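Putative transcriptional regulator (Streptomyces coelicolor, PDB 2ZB9) probably acts as a TetR-family transcription factor that binds regulatory DNA through a helix-turn-helix motif. Local coordinates at residues A[73-78]-A[113-118]; A[146-151]-A[161-166]; A[22-27]-A[61-66]. All blocks are in the same frame, centred on the assembly; numbering follows the deposited sequence.

Contact 3 lies in the DNA-binding part, where helix 20-39 meets the end of helix 57-63. It is partly buried and mixes tryptophan packing with a charged, hydrated edge. Contact 1 is core and apolar. It joins helix 67-83 to helix 110-122, its centre about 7 Å from the centre of the chain. Contact 2 is also buried and largely apolar, but lies further out, between helices 126-153 and 163-179. No two contacts share a helix. D73 of contact 1 is the bridge to contact 3, through a salt bridge with R25. Contact 2 is separate, its nearest atoms about 11 Å from contact 1. Contacts 1 and 2 both reach the second subunit; contact 3 does not.

Contact 1. Residues A[73-78]-A[113-118]; sequences DGYFHA and RILTEL
Y75 meets I114 and L115 in the interior of this all-helical TetR-type protein. The contact joins helix 67-83, the link from the DNA-binding part in this fold, to helix 110-122. The two backbones stay well apart, 8.5 Å between Y75 CA and L115 CA, and the tyrosine ring spans the gap. Along the first segment, D73 takes no part here; it touches L29 of helix 20-39, and its carboxylate is held by R25 and W64. Y75 comes next and carries the whole contact on its side of the interface. Its CG is anti to the backbone N (chi1 -174°), which sends the ring out toward helix 110-122. The side chains of Y75 and L115 cross at about a right angle. Both leucine methyls lie against one ring atom: Y75 CE2 is 3.6 Å from L115 CD1 and 3.6 Å from L115 CD2. I114 approaches at CD1, on the same side of the ring plane as the leucine, with its CG2 4.1 Å from Y75 CD1. The contact is purely van der Waals. Y136 meets the Y75 ring at about 55°, and L36 and V105 also touch it. F76 points elsewhere, to Y136 and Q139 of helix 126-153. Also on helix 110-122, T116 and E117 pack on Q123 of the second subunit. At the phenol end, Y75 OH lies 3.9 Å from the L115 methyl CD2.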
loop_
_atom_site.group_PDB
_atom_site.type_symbol
_atom_site.label_atom_id
_atom_site.label_comp_id
_atom_site.label_asym_id
_atom_site.label_seq_id
_atom_site.Cartn_x
_atom_site.Cartn_y
_atom_site.Cartn_z
ATOM N N ASP A 73 -14.742 12.447 0.128
ATOM C CA ASP A 73 -16.157 12.112 0.241
ATOM C C ASP A 73 -16.766 12.011 -1.158
ATOM O O ASP A 73 -17.541 11.096 -1.442
ATOM C CB ASP A 73 -16.884 13.175 1.065
ATOM C CG ASP A 73 -18.163 12.654 1.709
ATOM O OD1 ASP A 73 -18.474 11.447 1.578
ATOM O OD2 ASP A 73 -18.855 13.465 2.362
ATOM N N GLY A 74 -16.410 12.946 -2.035
ATOM C CA GLY A 74 -16.934 12.897 -3.391
ATOM C C GLY A 74 -16.433 11.649 -4.105
ATOM O O GLY A 74 -17.177 10.986 -4.838
ATOM N N TYR A 75 -15.168 11.310 -3.885
ATOM C CA TYR A 75 -14.598 10.137 -4.530
ATOM C C TYR A 75 -15.291 8.861 -4.073
ATOM O O TYR A 75 -15.683 8.036 -4.894
ATOM C CB TYR A 75 -13.102 10.030 -4.243
ATOM C CG TYR A 75 -12.451 8.904 -5.007
ATOM C CD1 TYR A 75 -12.161 9.034 -6.365
ATOM C CD2 TYR A 75 -12.185 7.684 -4.390
ATOM C CE1 TYR A 75 -11.625 7.969 -7.093
ATOM C CE2 TYR A 75 -11.654 6.617 -5.104
ATOM C CZ TYR A 75 -11.378 6.763 -6.451
ATOM O OH TYR A 75 -10.873 5.693 -7.151
ATOM N N PHE A 76 -15.452 8.701 -2.763
ATOM C CA PHE A 76 -16.103 7.504 -2.235
ATOM C C PHE A 76 -17.473 7.285 -2.888
ATOM O O PHE A 76 -17.804 6.178 -3.323
ATOM C CB PHE A 76 -16.239 7.607 -0.709
ATOM C CG PHE A 76 -16.945 6.436 -0.081
ATOM C CD1 PHE A 76 -18.341 6.358 -0.082
ATOM C CD2 PHE A 76 -16.214 5.395 0.494
ATOM C CE1 PHE A 76 -18.999 5.261 0.477
ATOM C CE2 PHE A 76 -16.859 4.296 1.055
ATOM C CZ PHE A 76 -18.260 4.224 1.048
ATOM N N HIS A 77 -18.266 8.345 -2.967
ATOM C CA HIS A 77 -19.591 8.239 -3.568
ATOM C C HIS A 77 -19.591 8.076 -5.089
ATOM O O HIS A 77 -20.549 7.565 -5.661
ATOM C CB HIS A 77 -20.430 9.441 -3.139
ATOM C CG HIS A 77 -20.776 9.417 -1.684
ATOM N ND1 HIS A 77 -21.787 8.630 -1.175
ATOM C CD2 HIS A 77 -20.179 9.998 -0.616
ATOM C CE1 HIS A 77 -21.797 8.725 0.141
ATOM N NE2 HIS A 77 -20.831 9.547 0.506
ATOM N N ALA A 78 -18.514 8.492 -5.743
ATOM C CA ALA A 78 -18.421 8.356 -7.192
ATOM C C ALA A 78 -18.121 6.916 -7.630
ATOM O O ALA A 78 -18.549 6.491 -8.699
ATOM C CB ALA A 78 -17.346 9.292 -7.733
ATOM N N ARG A 113 -4.967 7.281 -10.103
ATOM C CA ARG A 113 -4.000 8.326 -9.799
ATOM C C ARG A 113 -4.497 9.249 -8.690
ATOM O O ARG A 113 -3.734 9.635 -7.801
ATOM C CB ARG A 113 -3.691 9.123 -11.071
ATOM C CG ARG A 113 -2.858 10.383 -10.872
ATOM C CD ARG A 113 -3.744 11.636 -10.785
ATOM N NE ARG A 113 -3.678 12.279 -9.473
ATOM C CZ ARG A 113 -4.360 13.370 -9.128
ATOM N NH1 ARG A 113 -5.174 13.959 -9.996
ATOM N NH2 ARG A 113 -4.220 13.877 -7.909
ATOM N N ILE A 114 -5.776 9.605 -8.744
ATOM C CA ILE A 114 -6.368 10.478 -7.738
ATOM C C ILE A 114 -6.160 9.905 -6.335
ATOM O O ILE A 114 -5.686 10.590 -5.429
ATOM C CB ILE A 114 -7.894 10.653 -7.986
ATOM C CG1 ILE A 114 -8.130 11.643 -9.127
ATOM C CG2 ILE A 114 -8.598 11.104 -6.703
ATOM C CD1 ILE A 114 -9.582 11.708 -9.583
ATOM N N LEU A 115 -6.510 8.637 -6.165
ATOM C CA LEU A 115 -6.386 7.981 -4.868
ATOM C C LEU A 115 -4.941 7.773 -4.410
ATOM O O LEU A 115 -4.611 8.042 -3.254
ATOM C CB LEU A 115 -7.136 6.646 -4.916
ATOM C CG LEU A 115 -7.851 6.131 -3.669
ATOM C CD1 LEU A 115 -8.742 7.209 -3.075
ATOM C CD2 LEU A 115 -8.678 4.919 -4.056
ATOM N N THR A 116 -4.076 7.300 -5.306
ATOM C CA THR A 116 -2.673 7.067 -4.949
ATOM C C THR A 116 -1.958 8.359 -4.560
ATOM O O THR A 116 -1.073 8.356 -3.702
ATOM C CB THR A 116 -1.876 6.394 -6.101
ATOM O OG1 THR A 116 -1.975 7.187 -7.288
ATOM C CG2 THR A 116 -2.407 5.002 -6.382
ATOM N N GLU A 117 -2.334 9.468 -5.185
ATOM C CA GLU A 117 -1.703 10.737 -4.851
ATOM C C GLU A 117 -2.200 11.254 -3.514
ATOM O O GLU A 117 -1.481 11.967 -2.819
ATOM C CB GLU A 117 -1.935 11.771 -5.960
ATOM C CG GLU A 117 -1.158 11.439 -7.235
ATOM C CD GLU A 117 -1.123 12.585 -8.237
ATOM O OE1 GLU A 117 -0.525 12.407 -9.324
ATOM O OE2 GLU A 117 -1.689 13.658 -7.938
ATOM N N LEU A 118 -3.428 10.897 -3.144
ATOM C CA LEU A 118 -3.963 11.317 -1.850
ATOM C C LEU A 118 -3.290 10.472 -0.760
ATOM O O LEU A 118 -2.984 10.963 0.329
ATOM C CB LEU A 118 -5.481 11.121 -1.807
ATOM C CG LEU A 118 -6.299 12.180 -2.554
ATOM C CD1 LEU A 118 -7.765 11.760 -2.628
ATOM C CD2 LEU A 118 -6.157 13.514 -1.828
#

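Contact 2. Residues A[146-151]-A[161-166]; sequences ERLRHA and VDVQVL
This is a buried apolar contact between L148 and R149 of helix 126-153 and V163 and L166 at the start of helix 163-179. A short connection runs between the two helices. The backbones come close, with 6.1 Å from L148 CA to V163 CA. Small groups meet at that point: L148 CB is 3.6 Å from V163 CG1. Further out, the leucine reaches L166, one turn further along helix 163-179. Its CD2 touches L166 CB at 3.9 Å, and its CG lies 4.0 Å from L166 CD1. L95 of helix 91-108 also packs on L148. R149 closes the edge with its aliphatic part, its CG 3.7 Å from V163 CG2. The arginine chain then bends (chi3 -59°), which brings its guanidinium back over E146 of its own helix, with E146 CA above one face. V163 thus meets L148 mainly with CG1, and R149 mainly with CG2. The first turn of helix 163-179 is capped by D162. Its OD1 accepts from Q164 N at 3.0 Å, from above the carboxylate plane, and the bond is bent (140°). R147 makes no contact here and forms a salt bridge with D94. V161 and L166 pack on V201 of the second subunit. Two consecutive helices of the TetR-type C-terminal domain, joined by a short loop, pack here beside the subunit interface.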
loop_
_atom_site.group_PDB
_atom_site.type_symbol
_atom_site.label_atom_id
_atom_site.label_comp_id
_atom_site.label_asym_id
_atom_site.label_seq_id
_atom_site.Cartn_x
_atom_site.Cartn_y
_atom_site.Cartn_z
ATOM N N GLU A 146 -17.251 -7.214 5.465
ATOM C CA GLU A 146 -18.633 -7.660 5.567
ATOM C C GLU A 146 -18.926 -8.778 4.569
ATOM O O GLU A 146 -19.535 -9.791 4.915
ATOM C CB GLU A 146 -19.560 -6.477 5.322
ATOM C CG GLU A 146 -21.002 -6.701 5.685
ATOM C CD GLU A 146 -21.679 -5.388 6.021
ATOM O OE1 GLU A 146 -21.426 -4.855 7.132
ATOM O OE2 GLU A 146 -22.441 -4.881 5.168
ATOM N N ARG A 147 -18.500 -8.593 3.327
ATOM C CA ARG A 147 -18.718 -9.613 2.310
ATOM C C ARG A 147 -17.986 -10.889 2.731
ATOM O O ARG A 147 -18.528 -11.988 2.635
ATOM C CB ARG A 147 -18.186 -9.144 0.951
ATOM C CG ARG A 147 -18.290 -10.206 -0.136
ATOM C CD ARG A 147 -19.749 -10.597 -0.378
ATOM N NE ARG A 147 -19.893 -11.719 -1.300
ATOM C CZ ARG A 147 -19.903 -12.998 -0.934
ATOM N NH1 ARG A 147 -19.777 -13.331 0.343
ATOM N NH2 ARG A 147 -20.050 -13.949 -1.847
ATOM N N LEU A 148 -16.754 -10.725 3.203
ATOM C CA LEU A 148 -15.927 -11.848 3.646
ATOM C C LEU A 148 -16.536 -12.598 4.836
ATOM O O LEU A 148 -16.546 -13.832 4.859
ATOM C CB LEU A 148 -14.520 -11.343 3.993
ATOM C CG LEU A 148 -13.452 -11.367 2.888
ATOM C CD1 LEU A 148 -14.084 -11.297 1.515
ATOM C CD2 LEU A 148 -12.470 -10.227 3.102
ATOM N N ARG A 149 -17.038 -11.862 5.822
ATOM C CA ARG A 149 -17.660 -12.504 6.976
ATOM C C ARG A 149 -18.903 -13.275 6.542
ATOM O O ARG A 149 -19.214 -14.331 7.102
ATOM C CB ARG A 149 -18.060 -11.480 8.046
ATOM C CG ARG A 149 -16.914 -10.958 8.901
ATOM C CD ARG A 149 -17.459 -10.379 10.205
ATOM N NE ARG A 149 -18.398 -9.284 9.970
ATOM C CZ ARG A 149 -18.034 -8.037 9.678
ATOM N NH1 ARG A 149 -16.747 -7.724 9.593
ATOM N NH2 ARG A 149 -18.954 -7.102 9.466
ATOM N N HIS A 150 -19.621 -12.749 5.555
ATOM C CA HIS A 150 -20.819 -13.426 5.070
ATOM C C HIS A 150 -20.415 -14.785 4.501
ATOM O O HIS A 150 -21.049 -15.794 4.786
ATOM C CB HIS A 150 -21.529 -12.585 4.001
ATOM C CG HIS A 150 -22.851 -13.145 3.571
ATOM N ND1 HIS A 150 -23.808 -13.571 4.469
ATOM C CD2 HIS A 150 -23.381 -13.337 2.341
ATOM C CE1 HIS A 150 -24.869 -14.000 3.810
ATOM N NE2 HIS A 150 -24.635 -13.868 2.517
ATOM N N ALA A 151 -19.349 -14.810 3.709
ATOM C CA ALA A 151 -18.863 -16.062 3.140
ATOM C C ALA A 151 -18.463 -17.000 4.276
ATOM O O ALA A 151 -18.716 -18.201 4.215
ATOM C CB ALA A 151 -17.665 -15.798 2.234
ATOM N N VAL A 161 -10.643 -17.727 10.446
ATOM C CA VAL A 161 -9.889 -16.784 9.637
ATOM C C VAL A 161 -10.307 -15.350 9.943
ATOM O O VAL A 161 -11.494 -15.038 10.046
ATOM C CB VAL A 161 -10.074 -17.080 8.123
ATOM C CG1 VAL A 161 -9.532 -15.936 7.282
ATOM C CG2 VAL A 161 -9.342 -18.370 7.759
ATOM N N ASP A 162 -9.312 -14.487 10.111
ATOM C CA ASP A 162 -9.542 -13.076 10.391
ATOM C C ASP A 162 -9.719 -12.386 9.042
ATOM O O ASP A 162 -8.756 -12.245 8.281
ATOM C CB ASP A 162 -8.329 -12.489 11.109
ATOM C CG ASP A 162 -8.534 -11.047 11.521
ATOM O OD1 ASP A 162 -9.456 -10.392 10.994
ATOM O OD2 ASP A 162 -7.754 -10.561 12.367
ATOM N N VAL A 163 -10.938 -11.950 8.745
ATOM C CA VAL A 163 -11.220 -11.303 7.466
ATOM C C VAL A 163 -10.472 -9.989 7.226
ATOM O O VAL A 163 -10.203 -9.630 6.087
ATOM C CB VAL A 163 -12.745 -11.075 7.284
ATOM C CG1 VAL A 163 -13.453 -12.414 7.254
ATOM C CG2 VAL A 163 -13.297 -10.207 8.405
ATOM N N GLN A 164 -10.132 -9.273 8.288
ATOM C CA GLN A 164 -9.399 -8.020 8.126
ATOM C C GLN A 164 -8.031 -8.273 7.508
ATOM O O GLN A 164 -7.525 -7.446 6.751
ATOM C CB GLN A 164 -9.231 -7.309 9.469
ATOM C CG GLN A 164 -10.442 -6.482 9.886
ATOM C CD GLN A 164 -10.841 -5.469 8.833
ATOM O OE1 GLN A 164 -10.008 -5.000 8.058
ATOM N NE2 GLN A 164 -12.120 -5.111 8.810
ATOM N N VAL A 165 -7.428 -9.415 7.831
ATOM C CA VAL A 165 -6.126 -9.753 7.264
ATOM C C VAL A 165 -6.301 -9.982 5.765
ATOM O O VAL A 165 -5.481 -9.547 4.963
ATOM C CB VAL A 165 -5.530 -11.042 7.903
ATOM C CG1 VAL A 165 -4.180 -11.386 7.234
ATOM C CG2 VAL A 165 -5.346 -10.851 9.409
ATOM N N LEU A 166 -7.375 -10.673 5.389
ATOM C CA LEU A 166 -7.638 -10.957 3.977
ATOM C C LEU A 166 -7.712 -9.664 3.177
ATOM O O LEU A 166 -7.197 -9.577 2.067
ATOM C CB LEU A 166 -8.949 -11.726 3.813
ATOM C CG LEU A 166 -9.061 -13.078 4.520
ATOM C CD1 LEU A 166 -10.429 -13.686 4.223
ATOM C CD2 LEU A 166 -7.949 -14.017 4.038
#

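Contact 3. Residues A[22-27]-A[61-66]; sequences EEVRAE and YKWWPS
R25 and W63 are the closest backbone pair, with 8.3 Å between their CA atoms, and side chains fill the space between helix 20-39 and the end of helix 57-63. W63 lies against the first helix. V24 CG1 meets the rim of its six-membered ring near the ring plane, 3.7 Å from W63 CH2. R25 CB and CG lie over one face of the same indole; R25 CB is 4.2 Å from W63 CZ3. The R25 chain leaves with CG anti to the backbone N (chi1 -163°) and stays extended to NE, which carries the guanidinium along to W64. There W64 CZ2 sits over the centre of one guanidinium face, 4.1 Å above it, with the two planes 35° apart. Any cation-pi attraction to W63 is long and at most weak. The stronger partner of the arginine is D73 of helix 67-83: D73 OD2 takes a salt bridge from R25 NH2 and a hydrogen bond from W64 NE1. A water also joins R25 NH2 to W63 O. An alanine in place of R25 would probably leave D73 without this counter-charge and open a gap where the arginine chain lay over W63 and beside W64. Past the tryptophans, S66 caps A69 N at the start of the next helix. Helix 20-39 here backs the second helix of the predicted helix-turn-helix, as in the three-helix DNA-binding domain of TetR regulators.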
loop_
_atom_site.group_PDB
_atom_site.type_symbol
_atom_site.label_atom_id
_atom_site.label_comp_id
_atom_site.label_asym_id
_atom_site.label_seq_id
_atom_site.Cartn_x
_atom_site.Cartn_y
_atom_site.Cartn_z
ATOM N N GLU A 22 -30.385 16.343 2.695
ATOM C CA GLU A 22 -29.597 15.211 2.233
ATOM C C GLU A 22 -29.599 15.189 0.707
ATOM O O GLU A 22 -28.619 14.786 0.081
ATOM C CB GLU A 22 -30.157 13.896 2.792
ATOM C CG GLU A 22 -31.160 13.180 1.895
ATOM C CD GLU A 22 -31.615 11.844 2.474
ATOM O OE1 GLU A 22 -32.188 11.029 1.717
ATOM O OE2 GLU A 22 -31.406 11.611 3.684
ATOM N N GLU A 23 -30.704 15.624 0.108
ATOM C CA GLU A 23 -30.798 15.671 -1.343
ATOM C C GLU A 23 -29.761 16.667 -1.844
ATOM O O GLU A 23 -29.074 16.419 -2.836
ATOM C CB GLU A 23 -32.190 16.126 -1.783
ATOM C CG GLU A 23 -33.310 15.161 -1.442
ATOM C CD GLU A 23 -34.673 15.710 -1.830
ATOM O OE1 GLU A 23 -34.822 16.151 -2.991
ATOM O OE2 GLU A 23 -35.590 15.699 -0.980
ATOM N N VAL A 24 -29.657 17.798 -1.150
ATOM C CA VAL A 24 -28.701 18.837 -1.514
ATOM C C VAL A 24 -27.276 18.303 -1.393
ATOM O O VAL A 24 -26.438 18.539 -2.260
ATOM C CB VAL A 24 -28.842 20.080 -0.599
ATOM C CG1 VAL A 24 -27.763 21.092 -0.928
ATOM C CG2 VAL A 24 -30.207 20.706 -0.778
ATOM N N ARG A 25 -27.009 17.584 -0.312
ATOM C CA ARG A 25 -25.688 17.014 -0.082
ATOM C C ARG A 25 -25.315 16.051 -1.219
ATOM O O ARG A 25 -24.180 16.059 -1.702
ATOM C CB ARG A 25 -25.674 16.283 1.262
ATOM C CG ARG A 25 -24.289 15.988 1.809
ATOM C CD ARG A 25 -24.358 15.668 3.300
ATOM N NE ARG A 25 -23.033 15.524 3.898
ATOM C CZ ARG A 25 -22.217 14.498 3.673
ATOM N NH1 ARG A 25 -22.582 13.514 2.863
ATOM N NH2 ARG A 25 -21.028 14.458 4.253
ATOM N N ALA A 26 -26.282 15.243 -1.651
ATOM C CA ALA A 26 -26.071 14.275 -2.732
ATOM C C ALA A 26 -25.736 14.966 -4.049
ATOM O O ALA A 26 -24.828 14.539 -4.763
ATOM C CB ALA A 26 -27.309 13.396 -2.905
ATOM N N GLU A 27 -26.472 16.028 -4.371
ATOM C CA GLU A 27 -26.225 16.775 -5.601
ATOM C C GLU A 27 -24.816 17.350 -5.606
ATOM O O GLU A 27 -24.116 17.307 -6.623
ATOM C CB GLU A 27 -27.231 17.921 -5.749
ATOM C CG GLU A 27 -28.557 17.528 -6.378
ATOM C CD GLU A 27 -29.583 18.648 -6.331
ATOM O OE1 GLU A 27 -29.234 19.806 -6.661
ATOM O OE2 GLU A 27 -30.747 18.367 -5.971
ATOM N N TYR A 61 -18.601 24.599 3.256
ATOM C CA TYR A 61 -17.628 24.620 4.342
ATOM C C TYR A 61 -18.134 23.880 5.581
ATOM O O TYR A 61 -17.356 23.246 6.293
ATOM C CB TYR A 61 -17.281 26.070 4.697
ATOM C CG TYR A 61 -16.417 26.775 3.669
ATOM C CD1 TYR A 61 -16.473 28.161 3.516
ATOM C CD2 TYR A 61 -15.533 26.063 2.861
ATOM C CE1 TYR A 61 -15.672 28.820 2.580
ATOM C CE2 TYR A 61 -14.725 26.710 1.923
ATOM C CZ TYR A 61 -14.801 28.090 1.787
ATOM O OH TYR A 61 -14.012 28.736 0.858
ATOM N N LYS A 62 -19.436 23.948 5.831
ATOM C CA LYS A 62 -20.027 23.276 6.987
ATOM C C LYS A 62 -19.948 21.757 6.881
ATOM O O LYS A 62 -19.678 21.069 7.870
ATOM C CB LYS A 62 -21.500 23.660 7.147
ATOM C CG LYS A 62 -21.775 25.123 7.427
ATOM C CD LYS A 62 -23.275 25.322 7.594
ATOM C CE LYS A 62 -23.655 26.781 7.768
ATOM N NZ LYS A 62 -25.139 26.903 7.861
ATOM N N TRP A 63 -20.206 21.235 5.685
ATOM C CA TRP A 63 -20.180 19.792 5.469
ATOM C C TRP A 63 -18.786 19.222 5.224
ATOM O O TRP A 63 -18.515 18.073 5.569
ATOM C CB TRP A 63 -21.089 19.416 4.299
ATOM C CG TRP A 63 -22.536 19.665 4.555
ATOM C CD1 TRP A 63 -23.180 19.599 5.757
ATOM C CD2 TRP A 63 -23.543 19.930 3.574
ATOM N NE1 TRP A 63 -24.526 19.802 5.584
ATOM C CE2 TRP A 63 -24.778 20.009 4.252
ATOM C CE3 TRP A 63 -23.523 20.108 2.183
ATOM C CZ2 TRP A 63 -25.985 20.257 3.591
ATOM C CZ3 TRP A 63 -24.725 20.355 1.522
ATOM C CH2 TRP A 63 -25.939 20.426 2.230
ATOM N N TRP A 64 -17.907 20.015 4.624
ATOM C CA TRP A 64 -16.548 19.559 4.350
ATOM C C TRP A 64 -15.561 20.619 4.806
ATOM O O TRP A 64 -15.322 21.608 4.114
ATOM C CB TRP A 64 -16.379 19.266 2.858
ATOM C CG TRP A 64 -17.321 18.210 2.387
ATOM C CD1 TRP A 64 -17.218 16.866 2.600
ATOM C CD2 TRP A 64 -18.562 18.412 1.704
ATOM N NE1 TRP A 64 -18.322 16.218 2.097
ATOM C CE2 TRP A 64 -19.168 17.146 1.542
ATOM C CE3 TRP A 64 -19.231 19.545 1.212
ATOM C CZ2 TRP A 64 -20.403 16.975 0.916
ATOM C CZ3 TRP A 64 -20.461 19.377 0.587
ATOM C CH2 TRP A 64 -21.034 18.103 0.446
ATOM N N PRO A 65 -14.961 20.411 5.984
ATOM C CA PRO A 65 -13.990 21.323 6.590
ATOM C C PRO A 65 -12.723 21.559 5.778
ATOM O O PRO A 65 -11.964 22.482 6.067
ATOM C CB PRO A 65 -13.710 20.667 7.939
ATOM C CG PRO A 65 -13.814 19.204 7.608
ATOM C CD PRO A 65 -15.084 19.180 6.784
ATOM N N SER A 66 -12.484 20.740 4.762
ATOM C CA SER A 66 -11.286 20.929 3.960
ATOM C C SER A 66 -11.412 20.378 2.554
ATOM O O SER A 66 -12.307 19.591 2.248
ATOM C CB SER A 66 -10.085 20.266 4.634
ATOM O OG SER A 66 -10.166 18.855 4.515
HETATM O O HOH W 1 -20.316 16.329 5.796
#